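Local coordinates for protein chintase (Rhizomucor miehei, PDB 5YUQ) that probably hydrolyses the beta-1,4-glycosidic bonds of chitin as a family 18 glycoside hydrolase whose active site forms a tunnel, at residues 284-288 / 353-357. Sequence-based numbering, arbitrary orientation.
Sequences QYIWR and EMDDD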
loop_
_atom_site.group_PDB
_atom_site.type_symbol
_atom_site.label_atom_id
_atom_site.label_comp_id
_atom_site.label_asym_id
_atom_site.label_seq_id
_atom_site.Cartn_x
_atom_site.Cartn_y
_atom_site.Cartn_z
ATOM N N GLN A 284 -7.516 -0.241 -11.744
ATOM C CA GLN A 284 -6.068 -0.425 -11.752
ATOM C C GLN A 284 -5.522 -0.530 -13.171
ATOM O O GLN A 284 -6.093 -1.196 -14.035
ATOM C CB GLN A 284 -5.696 -1.661 -10.938
ATOM C CG GLN A 284 -4.209 -1.987 -10.928
ATOM C CD GLN A 284 -3.894 -3.206 -10.083
ATOM O OE1 GLN A 284 -3.642 -3.094 -8.882
ATOM N NE2 GLN A 284 -3.912 -4.384 -10.712
ATOM N N TYR A 285 -4.404 0.145 -13.399
ATOM C CA TYR A 285 -3.753 0.169 -14.691
ATOM C C TYR A 285 -2.269 0.033 -14.378
ATOM O O TYR A 285 -1.645 0.987 -13.919
ATOM C CB TYR A 285 -4.045 1.522 -15.336
ATOM C CG TYR A 285 -4.284 1.486 -16.824
ATOM C CD1 TYR A 285 -3.221 1.455 -17.702
ATOM C CD2 TYR A 285 -5.570 1.523 -17.342
ATOM C CE1 TYR A 285 -3.415 1.438 -19.050
ATOM C CE2 TYR A 285 -5.779 1.504 -18.716
ATOM C CZ TYR A 285 -4.691 1.461 -19.554
ATOM O OH TYR A 285 -4.866 1.442 -20.919
ATOM N N ILE A 286 -1.693 -1.148 -14.588
ATOM C CA ILE A 286 -0.316 -1.357 -14.122
ATOM C C ILE A 286 0.711 -0.750 -15.067
ATOM O O ILE A 286 0.440 -0.530 -16.247
ATOM C CB ILE A 286 0.020 -2.838 -13.855
ATOM C CG1 ILE A 286 -0.004 -3.646 -15.154
ATOM C CG2 ILE A 286 -0.934 -3.424 -12.822
ATOM C CD1 ILE A 286 0.698 -4.987 -15.021
ATOM N N TRP A 287 1.894 -0.466 -14.543
ATOM C CA TRP A 287 2.915 0.200 -15.333
ATOM C C TRP A 287 3.226 -0.541 -16.625
ATOM O O TRP A 287 3.426 0.093 -17.666
ATOM C CB TRP A 287 4.199 0.397 -14.536
ATOM C CG TRP A 287 5.280 0.954 -15.402
ATOM C CD1 TRP A 287 6.333 0.275 -15.945
ATOM C CD2 TRP A 287 5.398 2.309 -15.854
ATOM N NE1 TRP A 287 7.099 1.128 -16.708
ATOM C CE2 TRP A 287 6.547 2.383 -16.665
ATOM C CE3 TRP A 287 4.644 3.469 -15.647
ATOM C CZ2 TRP A 287 6.966 3.572 -17.260
ATOM C CZ3 TRP A 287 5.057 4.648 -16.241
ATOM C CH2 TRP A 287 6.206 4.690 -17.040
ATOM N N ARG A 288 3.266 -1.866 -16.580
ATOM C CA ARG A 288 3.603 -2.644 -17.787
ATOM C C ARG A 288 2.672 -2.216 -18.938
ATOM O O ARG A 288 3.138 -2.098 -20.037
ATOM C CB ARG A 288 3.511 -4.135 -17.620
ATOM C CG ARG A 288 4.530 -4.718 -16.670
ATOM C CD ARG A 288 4.397 -6.198 -16.382
ATOM N NE ARG A 288 4.787 -7.014 -17.534
ATOM C CZ ARG A 288 6.036 -7.296 -17.849
ATOM N NH1 ARG A 288 7.068 -6.892 -17.121
ATOM N NH2 ARG A 288 6.260 -8.028 -18.898
ATOM N N GLU A 353 5.746 -7.012 -9.571
ATOM C CA GLU A 353 5.486 -7.638 -10.863
ATOM C C GLU A 353 4.920 -6.638 -11.869
ATOM O O GLU A 353 4.832 -6.932 -13.057
ATOM C CB GLU A 353 4.564 -8.855 -10.697
ATOM C CG GLU A 353 3.070 -8.550 -10.728
ATOM C CD GLU A 353 2.558 -7.824 -9.503
ATOM O OE1 GLU A 353 3.296 -7.676 -8.497
ATOM O OE2 GLU A 353 1.382 -7.404 -9.532
ATOM N N MET A 354 4.578 -5.469 -11.388
ATOM C CA MET A 354 3.977 -4.438 -12.221
ATOM C C MET A 354 4.953 -3.629 -13.059
ATOM O O MET A 354 4.564 -2.970 -13.949
ATOM C CB MET A 354 3.112 -3.448 -11.392
ATOM C CG MET A 354 2.041 -4.112 -10.600
ATOM S SD MET A 354 1.243 -2.748 -9.619
ATOM C CE MET A 354 -0.148 -3.655 -8.883
ATOM N N ASP A 355 6.227 -3.721 -12.704
ATOM C CA ASP A 355 7.260 -2.988 -13.423
ATOM C C ASP A 355 7.461 -3.617 -14.794
ATOM O O ASP A 355 7.089 -4.776 -15.016
ATOM C CB ASP A 355 8.575 -3.023 -12.639
ATOM C CG ASP A 355 9.461 -1.829 -12.934
ATOM O OD1 ASP A 355 9.142 -1.020 -13.837
ATOM O OD2 ASP A 355 10.490 -1.705 -12.262
ATOM N N ASP A 356 8.035 -2.855 -15.716
ATOM C CA ASP A 356 8.353 -3.411 -17.032
ATOM C C ASP A 356 9.630 -4.253 -16.985
ATOM O O ASP A 356 10.285 -4.367 -15.945
ATOM C CB ASP A 356 8.418 -2.307 -18.098
ATOM C CG ASP A 356 9.483 -1.262 -17.813
ATOM O OD1 ASP A 356 10.537 -1.605 -17.226
ATOM O OD2 ASP A 356 9.280 -0.093 -18.211
ATOM N N ASP A 357 9.979 -4.860 -18.113
ATOM C CA ASP A 357 11.133 -5.745 -18.149
ATOM C C ASP A 357 12.449 -4.981 -18.013
ATOM O O ASP A 357 13.492 -5.566 -17.730
ATOM C CB ASP A 357 11.115 -6.552 -19.448
ATOM C CG ASP A 357 10.017 -7.597 -19.474
ATOM O OD1 ASP A 357 9.450 -7.906 -18.406
ATOM O OD2 ASP A 357 9.741 -8.129 -20.570
#
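In this family 18 TIM barrel, the loop that leaves barrel strand 346-350 on its way to helix 360-363 lies against strand 284-286, which pairs antiparallel with strand 228-240, and against the first turn of helix 287-292; Arg288 and Trp287 of that turn carry the polar contacts. The guanidinium of Arg288 takes Asp355 O and Asp357 OD1 at its edge, in its own plane. NH1 donates to Asp357 OD1 at 2.9 Å, the bond nearly straight. The same NH1 also donates to Asp355 O at 3.0 Å, in the carbonyl plane on a lone pair. NH2 reaches Asp357 OD1 at 3.2 Å, which makes an end-on salt bridge with both terminal nitrogens on one carboxylate oxygen, from one face of a carboxylate plane turned 50° from the guanidinium. A bend at chi3 (72°) brings the arginine's end round to the loop, with CD 3.4 Å from Glu353 O. At the start of the helix, Arg288 N makes a weak hydrogen bond to Met354 O. The indole of Trp287 sends NE1 to Asp356 OD2 at 2.9 Å (164°); the acceptor lies in the ring plane, while the donor stands above the carboxylate plane. Thr360 OG1 also bonds that oxygen, and Asp355 is held in turn by the backbone nitrogens of Leu361 and Leu362. Met354 runs extended past Ile286 in an apolar contact, its CG 3.8 Å from Ile286 CG2. Its CE ends 3.5 Å from OE1 of Gln284, whose NE2 is hydrogen-bonded to Thr266 OG1. Phe234 and Tyr235 of strand 228-240 also touch this methionine. One guanidinium is thus shared between a backbone carbonyl and a single carboxylate, and its charge probably favours an ionised Asp357.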